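Local coordinates for protein LbaCas13a H328A (C2c2) (Lachnospiraceae bacterium NK4A179, PDB 5WLH) that binds a CRISPR guide RNA and, as an RNA-targeting Cas13a nuclease, probably cleaves RNA, here captured with its pre-crRNA, at residues 1341-1346 with 1350-1355. Residues are numbered along the deposited sequence; the frame is centred on the assembly and turned at random.
Sequences FTYKLK and VYVDAR. With nucleotides of chain B.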
loop_
_atom_site.group_PDB
_atom_site.type_symbol
_atom_site.label_atom_id
_atom_site.label_comp_id
_atom_site.label_asym_id
_atom_site.label_seq_id
_atom_site.Cartn_x
_atom_site.Cartn_y
_atom_site.Cartn_z
ATOM N N PHE A 1341 -16.934 -9.061 16.053
ATOM C CA PHE A 1341 -17.356 -7.717 16.409
ATOM C C PHE A 1341 -17.565 -7.642 17.914
ATOM O O PHE A 1341 -18.022 -8.605 18.536
ATOM C CB PHE A 1341 -18.650 -7.339 15.690
ATOM C CG PHE A 1341 -18.455 -6.908 14.258
ATOM C CD1 PHE A 1341 -17.202 -6.550 13.789
ATOM C CD2 PHE A 1341 -19.538 -6.848 13.394
ATOM C CE1 PHE A 1341 -17.036 -6.139 12.469
ATOM C CE2 PHE A 1341 -19.381 -6.442 12.080
ATOM C CZ PHE A 1341 -18.123 -6.086 11.622
ATOM N N THR A 1342 -17.199 -6.507 18.496
ATOM C CA THR A 1342 -17.497 -6.209 19.893
ATOM C C THR A 1342 -18.782 -5.388 19.921
ATOM O O THR A 1342 -18.783 -4.204 19.577
ATOM C CB THR A 1342 -16.348 -5.454 20.551
ATOM O OG1 THR A 1342 -15.148 -6.228 20.448
ATOM C CG2 THR A 1342 -16.664 -5.186 22.011
ATOM N N TYR A 1343 -19.880 -6.021 20.307
ATOM C CA TYR A 1343 -21.162 -5.344 20.424
ATOM C C TYR A 1343 -21.396 -5.017 21.892
ATOM O O TYR A 1343 -21.429 -5.921 22.736
ATOM C CB TYR A 1343 -22.298 -6.205 19.873
ATOM C CG TYR A 1343 -22.367 -6.254 18.360
ATOM C CD1 TYR A 1343 -22.163 -5.112 17.593
ATOM C CD2 TYR A 1343 -22.628 -7.445 17.694
ATOM C CE1 TYR A 1343 -22.221 -5.158 16.200
ATOM C CE2 TYR A 1343 -22.692 -7.497 16.302
ATOM C CZ TYR A 1343 -22.494 -6.351 15.564
ATOM O OH TYR A 1343 -22.557 -6.397 14.183
ATOM N N LYS A 1344 -21.526 -3.729 22.195
ATOM C CA LYS A 1344 -21.889 -3.308 23.539
ATOM C C LYS A 1344 -23.396 -3.377 23.725
ATOM O O LYS A 1344 -24.164 -3.006 22.834
ATOM C CB LYS A 1344 -21.407 -1.888 23.812
ATOM C CG LYS A 1344 -19.988 -1.622 23.411
ATOM C CD LYS A 1344 -19.467 -0.458 24.211
ATOM C CE LYS A 1344 -18.059 -0.130 23.815
ATOM N NZ LYS A 1344 -17.099 -1.247 24.053
ATOM N N LEU A 1345 -23.814 -3.856 24.895
ATOM C CA LEU A 1345 -25.216 -3.957 25.257
ATOM C C LEU A 1345 -25.513 -2.973 26.390
ATOM O O LEU A 1345 -24.765 -2.007 26.603
ATOM C CB LEU A 1345 -25.531 -5.407 25.642
ATOM C CG LEU A 1345 -25.187 -6.508 24.639
ATOM C CD1 LEU A 1345 -25.323 -7.881 25.280
ATOM C CD2 LEU A 1345 -26.068 -6.409 23.400
ATOM N N LYS A 1346 -26.609 -3.215 27.111
ATOM C CA LYS A 1346 -26.828 -2.544 28.387
ATOM C C LYS A 1346 -26.070 -3.259 29.501
ATOM O O LYS A 1346 -25.359 -2.624 30.287
ATOM C CB LYS A 1346 -28.326 -2.485 28.709
ATOM C CG LYS A 1346 -29.230 -2.088 27.537
ATOM C CD LYS A 1346 -28.842 -0.749 26.932
ATOM C CE LYS A 1346 -28.355 -0.909 25.502
ATOM N NZ LYS A 1346 -27.649 0.319 25.060
ATOM N N VAL A 1350 -21.120 -8.538 24.107
ATOM C CA VAL A 1350 -21.190 -9.818 23.413
ATOM C C VAL A 1350 -20.274 -9.747 22.194
ATOM O O VAL A 1350 -20.146 -8.692 21.564
ATOM C CB VAL A 1350 -22.633 -10.178 23.000
ATOM C CG1 VAL A 1350 -23.266 -9.056 22.202
ATOM C CG2 VAL A 1350 -22.665 -11.489 22.207
ATOM N N TYR A 1351 -19.623 -10.866 21.881
ATOM C CA TYR A 1351 -18.785 -10.989 20.697
ATOM C C TYR A 1351 -19.524 -11.818 19.662
ATOM O O TYR A 1351 -20.025 -12.903 19.974
ATOM C CB TYR A 1351 -17.438 -11.620 21.045
ATOM C CG TYR A 1351 -16.638 -10.758 21.991
ATOM C CD1 TYR A 1351 -15.931 -9.659 21.523
ATOM C CD2 TYR A 1351 -16.611 -11.025 23.355
ATOM C CE1 TYR A 1351 -15.207 -8.859 22.379
ATOM C CE2 TYR A 1351 -15.887 -10.226 24.223
ATOM C CZ TYR A 1351 -15.185 -9.147 23.728
ATOM O OH TYR A 1351 -14.458 -8.347 24.580
ATOM N N VAL A 1352 -19.607 -11.292 18.441
ATOM C CA VAL A 1352 -20.373 -11.895 17.357
ATOM C C VAL A 1352 -19.487 -11.950 16.118
ATOM O O VAL A 1352 -18.768 -10.989 15.824
ATOM C CB VAL A 1352 -21.666 -11.102 17.055
ATOM C CG1 VAL A 1352 -22.471 -11.800 15.973
ATOM C CG2 VAL A 1352 -22.524 -10.937 18.318
ATOM N N ASP A 1353 -19.533 -13.074 15.399
ATOM C CA ASP A 1353 -18.843 -13.176 14.118
ATOM C C ASP A 1353 -19.285 -12.071 13.175
ATOM O O ASP A 1353 -20.476 -11.960 12.854
ATOM C CB ASP A 1353 -19.123 -14.525 13.463
ATOM C CG ASP A 1353 -18.425 -15.662 14.151
ATOM O OD1 ASP A 1353 -17.542 -15.394 14.993
ATOM O OD2 ASP A 1353 -18.760 -16.822 13.830
ATOM N N ALA A 1354 -18.314 -11.288 12.687
ATOM C CA ALA A 1354 -18.600 -10.308 11.638
ATOM C C ALA A 1354 -19.196 -10.972 10.403
ATOM O O ALA A 1354 -20.086 -10.413 9.751
ATOM C CB ALA A 1354 -17.318 -9.551 11.254
ATOM N N ARG A 1355 -18.695 -12.154 10.049
ATOM C CA ARG A 1355 -19.044 -12.836 8.813
ATOM C C ARG A 1355 -19.419 -14.275 9.123
ATOM O O ARG A 1355 -18.667 -14.983 9.800
ATOM C CB ARG A 1355 -17.870 -12.821 7.827
ATOM C CG ARG A 1355 -17.403 -11.416 7.487
ATOM C CD ARG A 1355 -18.539 -10.657 6.835
ATOM N NE ARG A 1355 -18.109 -9.376 6.283
ATOM C CZ ARG A 1355 -18.419 -8.196 6.814
ATOM N NH1 ARG A 1355 -19.150 -8.127 7.924
ATOM N NH2 ARG A 1355 -17.990 -7.082 6.237
ATOM P P C B 41 -18.964 0.658 12.033
ATOM O OP1 C B 41 -20.254 0.940 11.349
ATOM O OP2 C B 41 -17.928 1.706 12.124
ATOM O "O5'" C B 41 -19.179 0.146 13.532
ATOM C "C5'" C B 41 -20.317 -0.632 13.897
ATOM C "C4'" C B 41 -20.001 -1.645 14.979
ATOM O "O4'" C B 41 -19.279 -2.766 14.405
ATOM C "C3'" C B 41 -19.106 -1.186 16.122
ATOM O "O3'" C B 41 -19.797 -0.450 17.117
ATOM C "C2'" C B 41 -18.554 -2.502 16.650
ATOM O "O2'" C B 41 -19.528 -3.151 17.450
ATOM C "C1'" C B 41 -18.392 -3.304 15.360
ATOM N N1 C B 41 -17.018 -3.241 14.821
ATOM C C2 C B 41 -16.028 -3.985 15.465
ATOM O O2 C B 41 -16.361 -4.647 16.453
ATOM N N3 C B 41 -14.758 -3.960 14.993
ATOM C C4 C B 41 -14.469 -3.227 13.909
ATOM N N4 C B 41 -13.205 -3.217 13.456
ATOM C C5 C B 41 -15.468 -2.460 13.235
ATOM C C6 C B 41 -16.719 -2.497 13.717
ATOM P P U B 42 -19.050 0.713 17.929
ATOM O OP1 U B 42 -20.009 1.220 18.949
ATOM O OP2 U B 42 -18.434 1.654 16.967
ATOM O "O5'" U B 42 -17.863 -0.018 18.692
ATOM C "C5'" U B 42 -18.104 -0.852 19.817
ATOM C "C4'" U B 42 -16.823 -1.515 20.249
ATOM O "O4'" U B 42 -16.310 -2.308 19.144
ATOM C "C3'" U B 42 -15.677 -0.567 20.585
ATOM O "O3'" U B 42 -15.739 -0.043 21.905
ATOM C "C2'" U B 42 -14.446 -1.421 20.316
ATOM O "O2'" U B 42 -14.216 -2.324 21.385
ATOM C "C1'" U B 42 -14.900 -2.225 19.102
ATOM N N1 U B 42 -14.489 -1.597 17.823
ATOM C C2 U B 42 -13.168 -1.745 17.434
ATOM O O2 U B 42 -12.354 -2.356 18.100
ATOM N N3 U B 42 -12.826 -1.160 16.239
ATOM C C4 U B 42 -13.661 -0.449 15.405
ATOM O O4 U B 42 -13.219 0.024 14.359
ATOM C C5 U B 42 -15.013 -0.338 15.874
ATOM C C6 U B 42 -15.371 -0.903 17.034
ATOM P P C B 40 -21.281 -4.899 9.182
ATOM O OP1 C B 40 -21.041 -6.370 9.142
ATOM O OP2 C B 40 -22.187 -4.302 10.208
ATOM O "O5'" C B 40 -19.874 -4.196 9.343
ATOM C "C5'" C B 40 -19.834 -2.810 9.582
ATOM C "C4'" C B 40 -18.433 -2.294 9.573
ATOM O "O4'" C B 40 -17.882 -2.418 8.240
ATOM C "C3'" C B 40 -18.310 -0.821 9.905
ATOM O "O3'" C B 40 -18.302 -0.630 11.314
ATOM C "C2'" C B 40 -17.002 -0.430 9.222
ATOM O "O2'" C B 40 -15.896 -0.771 10.046
ATOM C "C1'" C B 40 -16.992 -1.355 7.995
ATOM N N1 C B 40 -17.379 -0.693 6.724
ATOM C C2 C B 40 -16.470 0.195 6.122
ATOM O O2 C B 40 -15.399 0.423 6.707
ATOM N N3 C B 40 -16.798 0.789 4.946
ATOM C C4 C B 40 -17.965 0.511 4.355
ATOM N N4 C B 40 -18.249 1.117 3.195
ATOM C C5 C B 40 -18.899 -0.397 4.930
ATOM C C6 C B 40 -18.565 -0.973 6.098
#
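Phe1341-Val1352 and Tyr1343-Val1350 are antiparallel hydrogen-bonded pairs flanking the non-hydrogen-bonded pair Thr1342-Tyr1351, each of the two closed by two backbone bonds; the straightest runs from Phe1341 N to Val1352 O (2.7 Å, 169° at the hydrogen). Ala1354 CB makes a CH-pi contact over the Phe1341 ring, 3.6 Å from its centroid and 14° off the normal. Cytidine C41 of chain B lies over the opposite face, its C1' offset toward the rim, so the phenyl is clamped between protein and RNA. With an alanine in place of Phe1341, the methyl of Ala1354 and the sugar of C41 of chain B would probably lose the surface that separates them. On the same sheet face, Val1352 CG2 meets the Tyr1343 ring edge at CD2 (3.5 Å). Thr1342 and Tyr1351 lie side by side on the other face, Thr1342 OG1 3.3 Å from Tyr1351 CE1 near the ring plane. The backbone of strand 1341-1344 also holds the RNA: Thr1342 N donates to O2 of C41 of chain B (2.9 Å). Bent at chi2 (-61°), Arg1355 brings NH1 to OP1 of C40 of chain B (2.9 Å), while NH1 also donates to Ala1354 O. This hairpin ends a four-stranded antiparallel sheet, with 1349-1353 outermost, and helix 1087-1103 touches Tyr1343 and Val1350.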